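Side-chain contacts in CopC (Methylosinus trichosporium OB3b, PDB 5ICU), which binds copper(II) and probably serves as a periplasmic copper carrier in metal homeostasis, built on a cupredoxin-like beta-sandwich: residues K20-R25 / Y73-R78; S36-I39 / K45-V48. All coordinates share one frame; numbering follows the deposited sequence.

Contact 1 joins the two sheets of the sandwich through side chains, whereas contact 2 joins neighbouring strands of one sheet mainly through the backbone. Contact 1 lies at the centre of the chain, where strand 21-26 of one sheet faces strand 71-80 of the other through buried apolar side chains. Contact 2, partly buried, is a hairpin pairing at the margin of the second sheet, made by two backbone hydrogen bonds with apolar packing added. They meet within that sheet: Lys76 O lies 2.8 Å from Ser38 N, probably a hydrogen bond, joining strand 71-80 to strand 36-40, whose other neighbour in the sheet is the outermost strand 46-50.

Contact 1. Residues K20-R25 / Y73-R78; sequences KLVKLR and YVVKFR
Val22 and Val75 meet tip to tip across the interior of the sandwich, each offering its CG1 methyl; Val22 CG1 and Val75 CG1 stand 4.2 Å apart. In both residues CG1 lies opposite the backbone N (chi1 170° in Val22, 174° in Val75), and the matching torsions turn one methyl of each residue toward the other strand. The Val22 and Val75 CA atoms are 8.3 Å apart, a spacing bridged by side chains and not by backbone pairing.

The second apolar pair involves an aromatic ring. Leu24 reaches Phe77 obliquely with one branch, CD1, which lies 3.9 Å from Phe77 CD1 and is almost as near to Phe77 CB and CG. The methyl therefore sits at the root of the ring, where it joins the side chain. The Phe77 side chain also touches Leu4 of strand 4-8.

Further apolar groups surround both pairs: Tyr91 of strand 86-95 packs on Val22, Leu24 and Val75, while Ile37 touches Leu24 and Val75. This is the packing of one sheet on the other in a beta-sandwich core. With all four touching residues buried and every contact between them apolar, cohesion across the two strands rests on dispersion and the exclusion of water.

Contact 2. Residues S36-I39 / K45-V48; sequences SISI and KLVV
Ile39 and Val48 lie side by side at the inner, tightly packed part of this hairpin, their side chains pointing the same way. Ile39 CD1 comes 3.8 Å from Val48 CG1, and that same valine methyl also leans on Ile39 CB and CG1. Val48 CG1 is placed between its own backbone N and carbonyl carbon (chi1 61°), the rotation that lays it along the isoleucine chain. Leu63 of strand 60-64, in the facing sheet, touches both residues, and Ile39 also packs on Val22 and Tyr73.

The backbones beneath are joined by two nearly straight hydrogen bonds: Ile39 N donates to Val48 O at 3.0 Å, and Val47 N donates to Ile39 O at 2.8 Å. The carbonyl of Val48 has a further neighbour, Ser38 CA at 3.3 Å, in a CA-H...O contact.

Both Val47 and Val48 thus stand opposite the single residue Ile39, the pattern of a classic beta bulge. The extra residue falls in edge strand 46-50, where Val47 has a backbone turned well away from extended values. The pairing is antiparallel, but the short segments 36-39 and 46-48 are strongly splayed, with 118° between their directions.

On the more open side the packing is sparser. Leu46, an exposed residue, extends CG opposite its backbone N and brings CD1 to 3.7 Å from Ser38 CB, with Ile39 O close by. Val47, partly exposed, holds its CB 3.3 Å from Ile39 O, while its apolar contact with Ile39 CG2 is looser, at 4.2 Å from CB; its side chain also touches Asp41, Pro66 and Leu68 in the loops nearby.

Contact 1. Residues K20-R25 / Y73-R78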
# COMPACT_ATOMS: atom_id res chain seq x y z
N LYS A 20 -6.76 1.18 8.31
CA LYS A 20 -7.66 0.10 7.91
C LYS A 20 -7.30 -0.44 6.53
O LYS A 20 -7.42 -1.63 6.25
CB LYS A 20 -9.08 0.59 7.93
CG LYS A 20 -9.54 0.97 9.33
CD LYS A 20 -11.03 1.28 9.32
CE LYS A 20 -11.52 1.69 10.72
NZ LYS A 20 -12.97 1.44 10.92
N LEU A 21 -6.81 0.44 5.68
CA LEU A 21 -6.32 0.00 4.40
C LEU A 21 -5.24 0.90 3.89
O LEU A 21 -4.99 2.00 4.42
CB LEU A 21 -7.43 -0.21 3.39
CG LEU A 21 -8.33 0.95 3.19
CD1 LEU A 21 -7.62 2.02 2.45
CD2 LEU A 21 -9.61 0.65 2.42
N VAL A 22 -4.52 0.37 2.91
CA VAL A 22 -3.55 1.11 2.11
C VAL A 22 -4.25 1.44 0.81
O VAL A 22 -4.83 0.54 0.19
CB VAL A 22 -2.29 0.28 1.85
CG1 VAL A 22 -1.38 0.95 0.81
CG2 VAL A 22 -1.54 0.03 3.12
N LYS A 23 -4.23 2.70 0.43
CA LYS A 23 -4.84 3.19 -0.81
C LYS A 23 -3.77 3.76 -1.69
O LYS A 23 -3.05 4.68 -1.29
CB LYS A 23 -5.85 4.31 -0.53
CG LYS A 23 -6.93 3.95 0.42
CD LYS A 23 -8.04 4.98 0.56
CE LYS A 23 -8.53 5.22 1.98
NZ LYS A 23 -10.01 5.40 2.04
N LEU A 24 -3.67 3.27 -2.92
CA LEU A 24 -2.70 3.78 -3.88
C LEU A 24 -3.40 4.32 -5.10
O LEU A 24 -4.37 3.71 -5.57
CB LEU A 24 -1.77 2.64 -4.29
CG LEU A 24 -1.01 1.88 -3.21
CD1 LEU A 24 -0.08 0.86 -3.84
CD2 LEU A 24 -0.21 2.79 -2.32
N ARG A 25 -2.93 5.44 -5.64
CA ARG A 25 -3.45 6.01 -6.88
C ARG A 25 -2.29 6.22 -7.82
O ARG A 25 -1.21 6.68 -7.41
CB ARG A 25 -4.18 7.33 -6.61
CG ARG A 25 -4.72 7.98 -7.85
CD ARG A 25 -5.76 9.04 -7.58
NE ARG A 25 -5.23 10.15 -6.82
CZ ARG A 25 -4.59 11.21 -7.35
NH1 ARG A 25 -4.40 11.33 -8.66
NH2 ARG A 25 -4.17 12.19 -6.54
N TYR A 73 6.77 0.16 8.88
CA TYR A 73 6.36 -0.76 7.82
C TYR A 73 6.80 -0.25 6.48
O TYR A 73 6.97 0.93 6.28
CB TYR A 73 4.82 -0.95 7.83
CG TYR A 73 4.31 -1.60 9.09
CD1 TYR A 73 4.01 -0.82 10.20
CD2 TYR A 73 4.20 -2.96 9.20
CE1 TYR A 73 3.62 -1.41 11.39
CE2 TYR A 73 3.81 -3.56 10.39
CZ TYR A 73 3.51 -2.77 11.47
OH TYR A 73 3.12 -3.39 12.66
N VAL A 74 6.94 -1.18 5.54
CA VAL A 74 7.13 -0.83 4.15
C VAL A 74 5.99 -1.39 3.36
O VAL A 74 5.63 -2.56 3.49
CB VAL A 74 8.51 -1.32 3.64
CG1 VAL A 74 8.58 -1.35 2.12
CG2 VAL A 74 9.60 -0.40 4.19
N VAL A 75 5.43 -0.53 2.51
CA VAL A 75 4.49 -0.91 1.50
C VAL A 75 5.28 -1.09 0.24
O VAL A 75 5.96 -0.15 -0.18
CB VAL A 75 3.44 0.21 1.28
CG1 VAL A 75 2.56 -0.17 0.10
CG2 VAL A 75 2.61 0.43 2.55
N LYS A 76 5.17 -2.26 -0.38
CA LYS A 76 5.73 -2.43 -1.72
C LYS A 76 4.63 -2.78 -2.67
O LYS A 76 3.61 -3.32 -2.27
CB LYS A 76 6.87 -3.44 -1.76
CG LYS A 76 6.53 -4.88 -1.45
CD LYS A 76 7.74 -5.81 -1.54
CE LYS A 76 7.36 -7.29 -1.48
NZ LYS A 76 8.55 -8.19 -1.55
N PHE A 77 4.83 -2.48 -3.94
CA PHE A 77 3.80 -2.73 -4.95
C PHE A 77 4.43 -3.09 -6.27
O PHE A 77 5.48 -2.60 -6.60
CB PHE A 77 2.80 -1.58 -5.06
CG PHE A 77 3.42 -0.26 -5.37
CD1 PHE A 77 3.82 0.57 -4.32
CD2 PHE A 77 3.65 0.19 -6.67
CE1 PHE A 77 4.43 1.77 -4.55
CE2 PHE A 77 4.25 1.43 -6.91
CZ PHE A 77 4.67 2.19 -5.84
N ARG A 78 3.71 -3.93 -7.02
CA ARG A 78 4.17 -4.32 -8.33
C ARG A 78 2.92 -4.48 -9.17
O ARG A 78 2.14 -5.43 -8.97
CB ARG A 78 4.94 -5.61 -8.19
CG ARG A 78 5.76 -5.98 -9.49
CD ARG A 78 6.80 -7.07 -9.24
NE ARG A 78 7.52 -7.42 -10.47
CZ ARG A 78 7.07 -8.24 -11.43
NH1 ARG A 78 5.91 -8.83 -11.33
NH2 ARG A 78 7.81 -8.46 -12.52

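Contact 2. Residues S36-I39 / K45-V48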
# COMPACT_ATOMS: atom_id res chain seq x y z
N SER A 36 -0.13 -6.32 -7.31
CA SER A 36 0.22 -6.82 -5.99
C SER A 36 0.66 -5.65 -5.11
O SER A 36 1.43 -4.79 -5.55
CB SER A 36 1.36 -7.81 -6.09
OG SER A 36 1.75 -8.30 -4.82
N ILE A 37 0.15 -5.63 -3.87
CA ILE A 37 0.59 -4.72 -2.83
C ILE A 37 0.92 -5.62 -1.65
O ILE A 37 0.14 -6.51 -1.31
CB ILE A 37 -0.49 -3.70 -2.42
CG1 ILE A 37 -1.08 -2.99 -3.63
CG2 ILE A 37 0.10 -2.70 -1.43
CD1 ILE A 37 -2.31 -2.17 -3.35
N SER A 38 2.03 -5.32 -1.00
CA SER A 38 2.45 -6.05 0.19
C SER A 38 2.82 -5.09 1.30
O SER A 38 3.36 -4.02 1.05
CB SER A 38 3.69 -6.90 -0.06
OG SER A 38 3.46 -7.85 -1.08
N ILE A 39 2.54 -5.46 2.54
CA ILE A 39 3.07 -4.77 3.71
C ILE A 39 4.08 -5.65 4.37
O ILE A 39 3.80 -6.82 4.66
CB ILE A 39 1.94 -4.43 4.71
CG1 ILE A 39 0.87 -3.54 4.05
CG2 ILE A 39 2.50 -3.78 5.97
CD1 ILE A 39 -0.33 -3.28 4.92
N LYS A 45 9.43 -9.13 7.32
CA LYS A 45 8.47 -10.21 7.27
C LYS A 45 7.20 -9.74 6.55
O LYS A 45 6.69 -8.64 6.79
CB LYS A 45 8.11 -10.67 8.67
CG LYS A 45 7.20 -11.86 8.70
CD LYS A 45 7.06 -12.43 10.11
CE LYS A 45 6.26 -13.73 10.07
NZ LYS A 45 4.86 -13.53 9.59
N LEU A 46 6.67 -10.60 5.68
CA LEU A 46 5.44 -10.32 4.95
C LEU A 46 4.26 -10.36 5.90
O LEU A 46 3.98 -11.38 6.49
CB LEU A 46 5.29 -11.32 3.81
CG LEU A 46 4.04 -11.14 2.94
CD1 LEU A 46 3.97 -9.81 2.25
CD2 LEU A 46 3.94 -12.30 1.96
N VAL A 47 3.57 -9.24 6.04
CA VAL A 47 2.38 -9.14 6.90
C VAL A 47 1.13 -9.55 6.12
O VAL A 47 0.31 -10.36 6.60
CB VAL A 47 2.23 -7.72 7.46
CG1 VAL A 47 0.95 -7.60 8.30
CG2 VAL A 47 3.44 -7.37 8.34
N VAL A 48 0.97 -8.97 4.92
CA VAL A 48 -0.20 -9.24 4.08
C VAL A 48 0.14 -8.85 2.66
O VAL A 48 0.97 -7.97 2.45
CB VAL A 48 -1.46 -8.44 4.58
CG1 VAL A 48 -1.27 -6.96 4.55
CG2 VAL A 48 -2.70 -8.88 3.81